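Local coordinates for protein oligopeptide ABC transporter OppAIV (Borrelia burgdorferi B31, PDB 4GL8) that probably binds oligopeptides outside the cytoplasmic membrane and hands them to an ABC transporter for uptake, at residues F349-L358 and Q392-N400; R306-R315 and R488-N496. All blocks are in the same frame, centred on the assembly; numbering follows the deposited sequence.

Contact 1 (F349-L358 and Q392-N400)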
# COMPACT_ATOMS: atom_id res chain seq x y z
N PHE A 349 2.99 -26.19 3.40
CA PHE A 349 2.63 -26.97 2.23
C PHE A 349 2.21 -28.36 2.66
O PHE A 349 2.97 -29.02 3.38
CB PHE A 349 3.86 -27.05 1.30
CG PHE A 349 3.71 -27.98 0.14
CD1 PHE A 349 4.72 -28.89 -0.18
CD2 PHE A 349 2.59 -27.95 -0.64
CE1 PHE A 349 4.60 -29.75 -1.26
CE2 PHE A 349 2.44 -28.78 -1.73
CZ PHE A 349 3.44 -29.70 -2.05
N ASP A 350 1.03 -28.83 2.23
CA ASP A 350 0.62 -30.24 2.48
C ASP A 350 -0.37 -30.73 1.47
O ASP A 350 -1.59 -30.56 1.62
CB ASP A 350 0.03 -30.43 3.89
CG ASP A 350 -0.13 -31.88 4.28
OD1 ASP A 350 -0.15 -32.80 3.41
OD2 ASP A 350 -0.23 -32.11 5.50
N ALA A 351 0.17 -31.37 0.43
CA ALA A 351 -0.63 -31.80 -0.70
C ALA A 351 -1.64 -32.89 -0.33
O ALA A 351 -2.75 -32.89 -0.86
CB ALA A 351 0.26 -32.26 -1.85
N GLU A 352 -1.26 -33.81 0.56
CA GLU A 352 -2.15 -34.90 0.95
C GLU A 352 -3.36 -34.37 1.71
O GLU A 352 -4.51 -34.76 1.42
CB GLU A 352 -1.41 -35.98 1.73
CG GLU A 352 -0.45 -36.79 0.86
CD GLU A 352 -1.12 -37.48 -0.35
OE1 GLU A 352 -1.95 -38.39 -0.15
OE2 GLU A 352 -0.81 -37.12 -1.52
N MET A 353 -3.12 -33.46 2.65
CA MET A 353 -4.19 -32.86 3.38
C MET A 353 -5.06 -31.99 2.47
O MET A 353 -6.27 -32.01 2.61
CB MET A 353 -3.65 -32.08 4.57
CG MET A 353 -4.74 -31.29 5.27
SD MET A 353 -4.43 -30.82 6.98
CE MET A 353 -2.64 -30.98 7.14
N ALA A 354 -4.47 -31.28 1.51
CA ALA A 354 -5.23 -30.51 0.51
C ALA A 354 -6.23 -31.39 -0.27
O ALA A 354 -7.44 -31.11 -0.33
CB ALA A 354 -4.28 -29.78 -0.43
N LYS A 355 -5.73 -32.51 -0.79
CA LYS A 355 -6.58 -33.48 -1.49
C LYS A 355 -7.72 -34.01 -0.66
O LYS A 355 -8.82 -34.24 -1.17
CB LYS A 355 -5.73 -34.68 -1.93
CG LYS A 355 -4.81 -34.33 -3.09
CD LYS A 355 -3.64 -35.29 -3.22
CE LYS A 355 -4.11 -36.69 -3.55
NZ LYS A 355 -3.02 -37.70 -3.31
N LYS A 356 -7.45 -34.25 0.61
CA LYS A 356 -8.41 -34.83 1.51
C LYS A 356 -9.56 -33.84 1.74
O LYS A 356 -10.73 -34.20 1.66
CB LYS A 356 -7.69 -35.19 2.79
CG LYS A 356 -8.58 -35.53 3.97
CD LYS A 356 -9.47 -36.73 3.68
CE LYS A 356 -10.29 -37.09 4.91
NZ LYS A 356 -11.42 -37.99 4.51
N LEU A 357 -9.22 -32.58 2.02
CA LEU A 357 -10.20 -31.52 2.19
C LEU A 357 -11.01 -31.35 0.94
O LEU A 357 -12.22 -31.16 1.00
CB LEU A 357 -9.51 -30.20 2.50
CG LEU A 357 -8.91 -30.15 3.91
CD1 LEU A 357 -7.62 -29.33 3.90
CD2 LEU A 357 -9.96 -29.65 4.92
N LEU A 358 -10.35 -31.39 -0.20
CA LEU A 358 -11.07 -31.18 -1.45
C LEU A 358 -12.04 -32.35 -1.70
O LEU A 358 -13.18 -32.12 -2.10
CB LEU A 358 -10.11 -30.97 -2.65
CG LEU A 358 -10.73 -30.33 -3.90
CD1 LEU A 358 -10.95 -28.84 -3.69
CD2 LEU A 358 -9.83 -30.51 -5.11
N GLN A 392 0.48 -25.65 -9.49
CA GLN A 392 0.35 -26.30 -8.19
C GLN A 392 -1.06 -26.88 -8.03
O GLN A 392 -1.21 -28.04 -7.67
CB GLN A 392 0.65 -25.33 -7.04
CG GLN A 392 2.11 -24.90 -6.95
CD GLN A 392 3.02 -26.03 -6.50
OE1 GLN A 392 2.93 -26.47 -5.36
NE2 GLN A 392 3.86 -26.52 -7.39
N TRP A 393 -2.09 -26.08 -8.28
CA TRP A 393 -3.47 -26.59 -8.26
C TRP A 393 -3.76 -27.74 -9.26
O TRP A 393 -4.45 -28.72 -8.92
CB TRP A 393 -4.44 -25.44 -8.42
CG TRP A 393 -4.38 -24.52 -7.22
CD1 TRP A 393 -3.95 -24.84 -5.96
CD2 TRP A 393 -4.78 -23.16 -7.16
NE1 TRP A 393 -4.06 -23.77 -5.12
CE2 TRP A 393 -4.59 -22.73 -5.83
CE3 TRP A 393 -5.32 -22.27 -8.10
CZ2 TRP A 393 -4.86 -21.45 -5.43
CZ3 TRP A 393 -5.61 -20.99 -7.69
CH2 TRP A 393 -5.38 -20.60 -6.36
N LYS A 394 -3.18 -27.67 -10.45
CA LYS A 394 -3.37 -28.76 -11.39
C LYS A 394 -2.68 -30.03 -10.88
O LYS A 394 -3.32 -31.05 -10.71
CB LYS A 394 -2.86 -28.38 -12.78
CG LYS A 394 -2.97 -29.50 -13.81
CD LYS A 394 -4.37 -30.12 -13.83
CE LYS A 394 -4.63 -30.97 -15.08
NZ LYS A 394 -6.07 -31.34 -15.14
N LYS A 395 -1.39 -29.94 -10.60
CA LYS A 395 -0.62 -31.07 -10.10
C LYS A 395 -1.13 -31.66 -8.77
O LYS A 395 -1.25 -32.86 -8.65
CB LYS A 395 0.85 -30.67 -9.94
CG LYS A 395 1.77 -31.81 -9.54
CD LYS A 395 3.23 -31.55 -9.90
CE LYS A 395 3.84 -30.33 -9.20
NZ LYS A 395 4.02 -30.53 -7.75
N ASN A 396 -1.44 -30.84 -7.77
CA ASN A 396 -1.74 -31.39 -6.43
C ASN A 396 -3.20 -31.64 -6.15
O ASN A 396 -3.53 -32.44 -5.29
CB ASN A 396 -1.20 -30.47 -5.34
CG ASN A 396 0.30 -30.34 -5.39
OD1 ASN A 396 0.99 -31.30 -5.68
ND2 ASN A 396 0.81 -29.15 -5.10
N LEU A 397 -4.07 -30.95 -6.88
CA LEU A 397 -5.50 -31.04 -6.66
C LEU A 397 -6.25 -31.53 -7.89
O LEU A 397 -7.41 -31.90 -7.78
CB LEU A 397 -6.02 -29.67 -6.19
CG LEU A 397 -5.59 -29.16 -4.80
CD1 LEU A 397 -6.28 -27.85 -4.47
CD2 LEU A 397 -5.95 -30.18 -3.72
N ASN A 398 -5.58 -31.57 -9.06
CA ASN A 398 -6.23 -31.86 -10.34
C ASN A 398 -7.40 -30.93 -10.63
O ASN A 398 -8.42 -31.36 -11.16
CB ASN A 398 -6.70 -33.33 -10.41
CG ASN A 398 -6.97 -33.77 -11.83
OD1 ASN A 398 -6.38 -33.23 -12.76
ND2 ASN A 398 -7.88 -34.71 -12.02
N ILE A 399 -7.26 -29.66 -10.27
CA ILE A 399 -8.22 -28.64 -10.73
C ILE A 399 -7.56 -27.70 -11.73
O ILE A 399 -6.34 -27.46 -11.64
CB ILE A 399 -8.82 -27.85 -9.57
CG1 ILE A 399 -7.81 -26.92 -8.95
CG2 ILE A 399 -9.36 -28.80 -8.50
CD1 ILE A 399 -8.31 -26.33 -7.66
N ASN A 400 -8.39 -27.16 -12.64
CA ASN A 400 -7.97 -26.23 -13.70
C ASN A 400 -8.48 -24.81 -13.49
O ASN A 400 -9.68 -24.58 -13.26
CB ASN A 400 -8.53 -26.70 -15.03
CG ASN A 400 -8.14 -28.12 -15.34
OD1 ASN A 400 -6.99 -28.39 -15.68
ND2 ASN A 400 -9.09 -29.02 -15.25
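Leu397 pushes its CD2 methyl against helix 351-358, 3.7 Å from both CB and C of Ala354, and this is the tightly packed, buried part of the contact. The small side chain of Ala354 lets the leucine branch come right up to the helix backbone. One turn on, Leu358 CD2 lies 4.0 Å from Leu397 CB and 3.8 Å from Ile399 CG2, its CG swung anti to the backbone N (chi1 -163°) and its tip resting where helix 392-397 gives way to the chain beyond Asn398. The other end is only partly buried. There the amide of Asn396 meets the Phe349 ring at its edge, ND2 standing 3.8 Å from CE2 with the two planes 44° apart; that nitrogen is not spent on the ring, for it donates to Ala312 O. Ala351 CB lies 4.0 Å from OD1 and CG of the same amide. Toward solvent, the exposed Lys355 lays its CG 3.2 Å from Asn396 O, while its NZ turns back to a salt bridge with Glu352 OE2 at 2.9 Å, within its own helix. Asp350 caps that helix through Met353 N. With axes 10.0 Å apart and crossing at -81°, the two segments form a nearly perpendicular helix-helix packing, beside helix 303-311, in the α/β architecture of a family 5 solute-binding protein.

Contact 2 (R306-R315 and R488-N496)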
# COMPACT_ATOMS: atom_id res chain seq x y z
N ARG A 306 -11.28 -23.50 0.32
CA ARG A 306 -10.28 -22.46 0.60
C ARG A 306 -9.02 -23.05 1.24
O ARG A 306 -7.90 -22.71 0.87
CB ARG A 306 -10.89 -21.35 1.48
CG ARG A 306 -12.06 -20.65 0.83
CD ARG A 306 -12.42 -19.33 1.46
NE ARG A 306 -12.72 -19.47 2.88
CZ ARG A 306 -13.93 -19.63 3.40
NH1 ARG A 306 -14.06 -19.73 4.71
NH2 ARG A 306 -15.00 -19.74 2.63
N LYS A 307 -9.20 -23.97 2.16
CA LYS A 307 -8.08 -24.61 2.86
C LYS A 307 -7.23 -25.48 1.90
O LYS A 307 -6.00 -25.41 1.92
CB LYS A 307 -8.66 -25.48 3.97
CG LYS A 307 -7.75 -25.79 5.12
CD LYS A 307 -8.54 -26.24 6.36
CE LYS A 307 -7.54 -26.95 7.29
NZ LYS A 307 -8.05 -27.43 8.61
N ALA A 308 -7.91 -26.29 1.10
CA ALA A 308 -7.30 -27.09 0.02
C ALA A 308 -6.44 -26.26 -0.90
O ALA A 308 -5.33 -26.62 -1.18
CB ALA A 308 -8.36 -27.82 -0.77
N LEU A 309 -6.96 -25.13 -1.37
CA LEU A 309 -6.18 -24.26 -2.24
C LEU A 309 -4.95 -23.77 -1.50
O LEU A 309 -3.86 -23.72 -2.06
CB LEU A 309 -7.02 -23.06 -2.72
CG LEU A 309 -8.31 -23.37 -3.49
CD1 LEU A 309 -9.11 -22.09 -3.70
CD2 LEU A 309 -8.06 -24.08 -4.81
N SER A 310 -5.10 -23.41 -0.24
CA SER A 310 -3.98 -22.86 0.53
C SER A 310 -2.90 -23.90 0.81
O SER A 310 -1.73 -23.66 0.61
CB SER A 310 -4.48 -22.22 1.83
OG SER A 310 -3.39 -21.70 2.58
N PHE A 311 -3.31 -25.08 1.24
CA PHE A 311 -2.39 -26.18 1.53
C PHE A 311 -1.78 -26.83 0.28
O PHE A 311 -0.74 -27.47 0.37
CB PHE A 311 -3.08 -27.27 2.34
CG PHE A 311 -3.08 -27.02 3.81
CD1 PHE A 311 -4.19 -26.49 4.43
CD2 PHE A 311 -2.00 -27.36 4.58
CE1 PHE A 311 -4.20 -26.26 5.79
CE2 PHE A 311 -2.01 -27.13 5.95
CZ PHE A 311 -3.12 -26.59 6.55
N ALA A 312 -2.43 -26.69 -0.88
CA ALA A 312 -1.92 -27.25 -2.13
C ALA A 312 -0.77 -26.45 -2.77
O ALA A 312 -0.22 -26.90 -3.79
CB ALA A 312 -3.06 -27.38 -3.12
N ILE A 313 -0.40 -25.29 -2.22
CA ILE A 313 0.72 -24.50 -2.78
C ILE A 313 2.05 -24.75 -2.05
O ILE A 313 2.15 -24.55 -0.85
CB ILE A 313 0.50 -22.99 -2.64
CG1 ILE A 313 -0.87 -22.53 -3.20
CG2 ILE A 313 1.67 -22.23 -3.25
CD1 ILE A 313 -1.05 -22.73 -4.67
N ASP A 314 3.09 -25.12 -2.79
CA ASP A 314 4.42 -25.28 -2.19
C ASP A 314 5.10 -23.90 -2.08
O ASP A 314 5.76 -23.46 -3.03
CB ASP A 314 5.25 -26.24 -3.06
CG ASP A 314 6.64 -26.49 -2.50
OD1 ASP A 314 6.98 -26.00 -1.40
OD2 ASP A 314 7.40 -27.19 -3.20
N ARG A 315 4.96 -23.26 -0.91
CA ARG A 315 5.42 -21.89 -0.68
C ARG A 315 6.92 -21.71 -0.76
O ARG A 315 7.38 -20.70 -1.27
CB ARG A 315 4.95 -21.38 0.69
CG ARG A 315 3.46 -21.05 0.72
CD ARG A 315 2.90 -20.93 2.13
NE ARG A 315 1.47 -20.60 2.08
CZ ARG A 315 0.50 -21.47 1.84
NH1 ARG A 315 0.77 -22.75 1.63
NH2 ARG A 315 -0.75 -21.05 1.80
N ARG A 488 -8.06 -20.90 10.54
CA ARG A 488 -9.45 -21.35 10.64
C ARG A 488 -10.28 -21.01 9.41
O ARG A 488 -10.80 -21.90 8.78
CB ARG A 488 -10.13 -20.78 11.89
CG ARG A 488 -11.52 -21.36 12.16
CD ARG A 488 -12.05 -21.03 13.55
NE ARG A 488 -12.82 -19.79 13.59
CZ ARG A 488 -12.98 -19.01 14.68
NH1 ARG A 488 -13.71 -17.90 14.59
NH2 ARG A 488 -12.41 -19.32 15.85
N ASP A 489 -10.42 -19.72 9.09
CA ASP A 489 -11.32 -19.31 8.01
C ASP A 489 -10.68 -19.30 6.62
O ASP A 489 -11.40 -19.45 5.65
CB ASP A 489 -11.97 -17.95 8.30
CG ASP A 489 -13.07 -18.01 9.37
OD1 ASP A 489 -13.34 -19.11 9.90
OD2 ASP A 489 -13.65 -16.94 9.69
N PHE A 490 -9.36 -19.12 6.52
CA PHE A 490 -8.69 -19.03 5.24
C PHE A 490 -9.43 -18.14 4.21
O PHE A 490 -9.75 -18.60 3.11
CB PHE A 490 -8.49 -20.44 4.64
CG PHE A 490 -7.57 -21.32 5.44
CD1 PHE A 490 -6.22 -21.42 5.12
CD2 PHE A 490 -8.04 -22.04 6.53
CE1 PHE A 490 -5.36 -22.22 5.86
CE2 PHE A 490 -7.19 -22.84 7.27
CZ PHE A 490 -5.83 -22.93 6.94
N PRO A 491 -9.72 -16.88 4.56
CA PRO A 491 -10.30 -16.00 3.55
C PRO A 491 -9.41 -15.77 2.35
O PRO A 491 -9.88 -15.43 1.26
CB PRO A 491 -10.49 -14.66 4.31
CG PRO A 491 -9.54 -14.70 5.43
CD PRO A 491 -9.44 -16.17 5.82
N ALA A 492 -8.10 -15.93 2.54
CA ALA A 492 -7.17 -15.81 1.46
C ALA A 492 -6.12 -16.92 1.55
O ALA A 492 -5.94 -17.58 2.58
CB ALA A 492 -6.52 -14.43 1.51
N VAL A 493 -5.45 -17.14 0.44
CA VAL A 493 -4.27 -17.98 0.36
C VAL A 493 -3.08 -17.07 0.60
O VAL A 493 -2.66 -16.35 -0.28
CB VAL A 493 -4.21 -18.66 -1.00
CG1 VAL A 493 -2.97 -19.53 -1.11
CG2 VAL A 493 -5.47 -19.47 -1.21
N PHE A 494 -2.58 -17.07 1.83
CA PHE A 494 -1.43 -16.25 2.19
C PHE A 494 -0.16 -16.97 1.75
O PHE A 494 0.03 -18.16 2.04
CB PHE A 494 -1.42 -16.00 3.70
CG PHE A 494 -2.62 -15.25 4.19
CD1 PHE A 494 -2.69 -13.89 4.06
CD2 PHE A 494 -3.68 -15.92 4.78
CE1 PHE A 494 -3.81 -13.20 4.51
CE2 PHE A 494 -4.79 -15.24 5.24
CZ PHE A 494 -4.88 -13.88 5.09
N LEU A 495 0.72 -16.22 1.10
CA LEU A 495 1.85 -16.81 0.41
C LEU A 495 3.23 -16.44 0.95
O LEU A 495 4.05 -17.31 1.22
CB LEU A 495 1.79 -16.43 -1.08
CG LEU A 495 0.63 -17.07 -1.86
CD1 LEU A 495 0.51 -16.45 -3.23
CD2 LEU A 495 0.83 -18.55 -1.99
N ASN A 496 3.53 -15.15 1.05
CA ASN A 496 4.83 -14.77 1.58
C ASN A 496 4.87 -13.34 2.04
O ASN A 496 3.92 -12.57 1.82
CB ASN A 496 5.94 -15.02 0.56
CG ASN A 496 5.67 -14.33 -0.76
OD1 ASN A 496 5.70 -13.11 -0.84
ND2 ASN A 496 5.41 -15.12 -1.80
O HOH W 1 -3.78 -19.14 3.54
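A helix laid against the start of a β-strand makes this buried contact: helix 303-311 and the turn after it rest on the link from helix 471-489 into strand 492-504. Two arginines clamp its ends. Arg306, its chain bent at chi3 (-57°), presents NE and NH1 side-on to Asp489 O, at 3.1 and 2.8 Å, with the oxygen in the guanidinium plane; a weak bond from NE reaches Phe490 O as well. Between the clamps, Phe490 inserts its ring. Lys307 CG sits over one face as a CH-pi contact, 4.0 Å from the ring centroid, Ser310 CB approaches CD1, and the Phe311 ring meets it obliquely. Val493 CG1 packs on Ser310 CA at 3.8 Å, and Ile313 CG2 meets Leu495 CD2. At the far end one guanidinium serves three carbonyls. Arg315 NE, 2.8 Å from Phe494 O, grips the strand side-on together with NH2; NH1 and NH2 meet Ser310 O of its own segment end-on, fixing the group's rotation, and NH1 also bonds Leu348 O. A water completes the join, taking a hydrogen bond from Phe494 N, giving one to Ala492 O, and lying 2.8 Å from Ser310 OG.

Overall arrangement
Contact 1 is nested in sequence inside the loop that contact 2 closes, and its helix pair rests on segment 306-315, which is one side of contact 2; their centres are about 11 Å apart. A backbone hydrogen bond between Asp350 N and Phe311 O joins the two. Segment 306-315 thus has two neighbours, the helix pair of contact 1 and the start of strand 492-504. Contact 2 is the core one, with no exposed residue among those touching, and it satisfies buried carbonyls with arginines and a water. Contact 1, farther from the chain's centre and partly buried, joins its segments by van der Waals packing, with leucines at one end, an asparagine amide at the other and an exposed lysine at the rim.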